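Local coordinates for protein N-alpha-acetyltransferase 35, NatC auxiliary subunit (Saccharomyces cerevisiae, PDB 6YGA) that serves as the auxiliary subunit of the NatC N-terminal acetyltransferase, a complex with MAK3 and MAK31 that acetylates the N-terminal methionine of L-A virus Gag protein, at residues Glu599-Tyr603 with Glu604-Gln608. Sequence-based numbering, arbitrary orientation.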
ATOM      1  N   GLU B 599      15.143  26.819  -3.048  1.00 50.80           N
ATOM      2  CA  GLU B 599      16.016  26.254  -2.028  1.00 51.44           C
ATOM      3  C   GLU B 599      15.234  25.923  -0.763  1.00 47.26           C
ATOM      4  O   GLU B 599      14.304  26.635  -0.376  1.00 45.19           O
ATOM      5  CB  GLU B 599      17.149  27.227  -1.698  1.00 56.77           C
ATOM      6  CG  GLU B 599      16.671  28.601  -1.259  1.00 60.71           C
ATOM      7  CD  GLU B 599      17.759  29.409  -0.583  1.00 67.28           C
ATOM      8  OE1 GLU B 599      18.905  28.921  -0.513  1.00 70.39           O
ATOM      9  OE2 GLU B 599      17.468  30.532  -0.118  1.00 69.42           O
ATOM     10  N   LEU B 600      15.613  24.831  -0.126  1.00 45.96           N
ATOM     11  CA  LEU B 600      15.054  24.489   1.171  1.00 43.25           C
ATOM     12  C   LEU B 600      15.520  25.507   2.202  1.00 44.34           C
ATOM     13  O   LEU B 600      16.733  25.670   2.389  1.00 46.37           O
ATOM     14  CB  LEU B 600      15.483  23.085   1.575  1.00 42.20           C
ATOM     15  CG  LEU B 600      15.193  22.666   3.016  1.00 40.56           C
ATOM     16  CD1 LEU B 600      13.698  22.647   3.284  1.00 37.31           C
ATOM     17  CD2 LEU B 600      15.817  21.307   3.303  1.00 40.06           C
ATOM     18  N   PRO B 601      14.616  26.217   2.876  1.00 43.94           N
ATOM     19  CA  PRO B 601      15.052  27.174   3.899  1.00 43.34           C
ATOM     20  C   PRO B 601      15.829  26.485   5.010  1.00 45.85           C
ATOM     21  O   PRO B 601      15.541  25.347   5.389  1.00 46.40           O
ATOM     22  CB  PRO B 601      13.735  27.762   4.419  1.00 41.87           C
ATOM     23  CG  PRO B 601      12.772  27.569   3.296  1.00 42.40           C
ATOM     24  CD  PRO B 601      13.160  26.265   2.660  1.00 43.10           C
ATOM     25  N   GLU B 602      16.830  27.193   5.524  1.00 48.75           N
ATOM     26  CA  GLU B 602      17.665  26.668   6.592  1.00 49.79           C
ATOM     27  C   GLU B 602      16.863  26.524   7.883  1.00 44.33           C
ATOM     28  O   GLU B 602      15.812  27.142   8.072  1.00 41.88           O
ATOM     29  CB  GLU B 602      18.871  27.578   6.826  1.00 56.93           C
ATOM     30  CG  GLU B 602      19.921  27.530   5.724  1.00 65.94           C
ATOM     31  CD  GLU B 602      20.718  26.236   5.728  1.00 74.32           C
ATOM     32  OE1 GLU B 602      20.778  25.575   6.787  1.00 77.26           O
ATOM     33  OE2 GLU B 602      21.285  25.880   4.674  1.00 77.75           O
ATOM     34  N   TYR B 603      17.387  25.688   8.781  1.00 44.87           N
ATOM     35  CA  TYR B 603      16.748  25.476  10.075  1.00 46.34           C
ATOM     36  C   TYR B 603      16.513  26.796  10.802  1.00 47.57           C
ATOM     37  O   TYR B 603      15.455  27.001  11.407  1.00 47.46           O
ATOM     38  CB  TYR B 603      17.610  24.529  10.910  1.00 47.04           C
ATOM     39  CG  TYR B 603      17.150  24.314  12.330  1.00 47.41           C
ATOM     40  CD1 TYR B 603      16.186  23.360  12.632  1.00 47.91           C
ATOM     41  CD2 TYR B 603      17.702  25.041  13.373  1.00 51.20           C
ATOM     42  CE1 TYR B 603      15.775  23.152  13.935  1.00 50.27           C
ATOM     43  CE2 TYR B 603      17.298  24.842  14.676  1.00 53.14           C
ATOM     44  CZ  TYR B 603      16.335  23.897  14.952  1.00 52.80           C
ATOM     45  OH  TYR B 603      15.938  23.704  16.255  1.00 55.22           O
ATOM     46  N   GLU B 604      17.476  27.717  10.724  1.00 50.02           N
ATOM     47  CA  GLU B 604      17.341  28.997  11.411  1.00 49.71           C
ATOM     48  C   GLU B 604      16.193  29.828  10.847  1.00 47.42           C
ATOM     49  O   GLU B 604      15.555  30.587  11.587  1.00 47.97           O
ATOM     50  CB  GLU B 604      18.653  29.779  11.329  1.00 50.82           C
ATOM     51  CG  GLU B 604      19.800  29.187  12.147  1.00 55.56           C
ATOM     52  CD  GLU B 604      20.520  28.052  11.440  1.00 59.28           C
ATOM     53  OE1 GLU B 604      20.132  27.709  10.302  1.00 59.60           O
ATOM     54  OE2 GLU B 604      21.482  27.506  12.024  1.00 60.69           O
ATOM     55  N   VAL B 605      15.912  29.703   9.548  1.00 43.68           N
ATOM     56  CA  VAL B 605      14.813  30.461   8.954  1.00 44.61           C
ATOM     57  C   VAL B 605      13.472  29.952   9.468  1.00 45.29           C
ATOM     58  O   VAL B 605      12.560  30.742   9.747  1.00 47.09           O
ATOM     59  CB  VAL B 605      14.891  30.404   7.418  1.00 48.39           C
ATOM     60  CG1 VAL B 605      13.741  31.181   6.793  1.00 34.39           C
ATOM     61  CG2 VAL B 605      16.229  30.945   6.933  1.00 49.75           C
ATOM     62  N   PHE B 606      13.328  28.628   9.600  1.00 41.60           N
ATOM     63  CA  PHE B 606      12.115  28.062  10.185  1.00 40.39           C
ATOM     64  C   PHE B 606      11.876  28.607  11.588  1.00 42.40           C
ATOM     65  O   PHE B 606      10.742  28.951  11.944  1.00 42.32           O
ATOM     66  CB  PHE B 606      12.206  26.535  10.227  1.00 41.49           C
ATOM     67  CG  PHE B 606      11.822  25.850   8.937  1.00 41.83           C
ATOM     68  CD1 PHE B 606      12.768  25.622   7.946  1.00 39.82           C
ATOM     69  CD2 PHE B 606      10.524  25.398   8.734  1.00 39.55           C
ATOM     70  CE1 PHE B 606      12.419  24.978   6.766  1.00 38.54           C
ATOM     71  CE2 PHE B 606      10.170  24.753   7.554  1.00 36.70           C
ATOM     72  CZ  PHE B 606      11.119  24.543   6.570  1.00 36.24           C
ATOM     73  N   GLN B 607      12.932  28.687  12.400  1.00 44.00           N
ATOM     74  CA  GLN B 607      12.778  29.150  13.775  1.00 45.54           C
ATOM     75  C   GLN B 607      12.417  30.628  13.822  1.00 46.10           C
ATOM     76  O   GLN B 607      11.521  31.036  14.570  1.00 45.06           O
ATOM     77  CB  GLN B 607      14.062  28.886  14.564  1.00 46.80           C
ATOM     78  CG  GLN B 607      14.578  27.464  14.447  1.00 50.84           C
ATOM     79  CD  GLN B 607      13.540  26.434  14.838  1.00 55.12           C
ATOM     80  OE1 GLN B 607      12.887  26.554  15.877  1.00 54.60           O
ATOM     81  NE2 GLN B 607      13.376  25.414  14.002  1.00 56.89           N
ATOM     82  N   GLN B 608      13.106  31.449  13.025  1.00 47.25           N
ATOM     83  CA  GLN B 608      12.864  32.887  13.061  1.00 47.75           C
ATOM     84  C   GLN B 608      11.465  33.225  12.564  1.00 45.26           C
ATOM     85  O   GLN B 608      10.789  34.090  13.133  1.00 45.03           O
ATOM     86  CB  GLN B 608      13.923  33.618  12.236  1.00 51.32           C
ATOM     87  CG  GLN B 608      13.758  35.126  12.218  1.00 55.62           C
ATOM     88  CD  GLN B 608      13.869  35.743  13.599  1.00 61.60           C
ATOM     89  OE1 GLN B 608      14.598  35.247  14.459  1.00 64.32           O
ATOM     90  NE2 GLN B 608      13.143  36.831  13.819  1.00 63.68           N
TER
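Gln607 folds back over one face of the Tyr603 ring, one helical turn further along the chain. Its CB stays near the backbone, 3.9 Å from Tyr603 O. CG, set beside the backbone N by a chi1 of -51°, sits 3.2 Å from Tyr603 O and lies over the ring face as a CH-pi contact, 4.1 Å from the ring centroid. A second bend at chi2 then carries CD to Tyr603 CZ, and NE2 ends above the ring toward its rim, 3.3 Å from Tyr603 CE1. The amide is tilted from the ring plane by 24°; its OE1 accepts a hydrogen bond from Asn570, which helps fix how the amide is turned. His585 meets the same tyrosine in an edge-to-face stack.

Tyr603 and Gln607 lie in the first turns of helix 603-613, within the TPR-like region of the subunit, and Glu602 is its N-cap residue. Glu602 O receives Phe606 N at 3.3 Å and, weakly, Val605 N, while Gln607 N bonds to Tyr603 O. Just before the cap, Pro601 CB packs 3.9 Å from Phe606 CE1, and Pro601 O and Glu602 O lie at the edge of that ring, whose other neighbours include Trp470, His585 and Phe589. The Glu602 and Glu604 side chains run side by side, their carboxylate planes 43° apart and their OE1 atoms 4.2 Å apart; Glu604 OE2 is salt-bridged to Arg582, which probably offsets the repulsion.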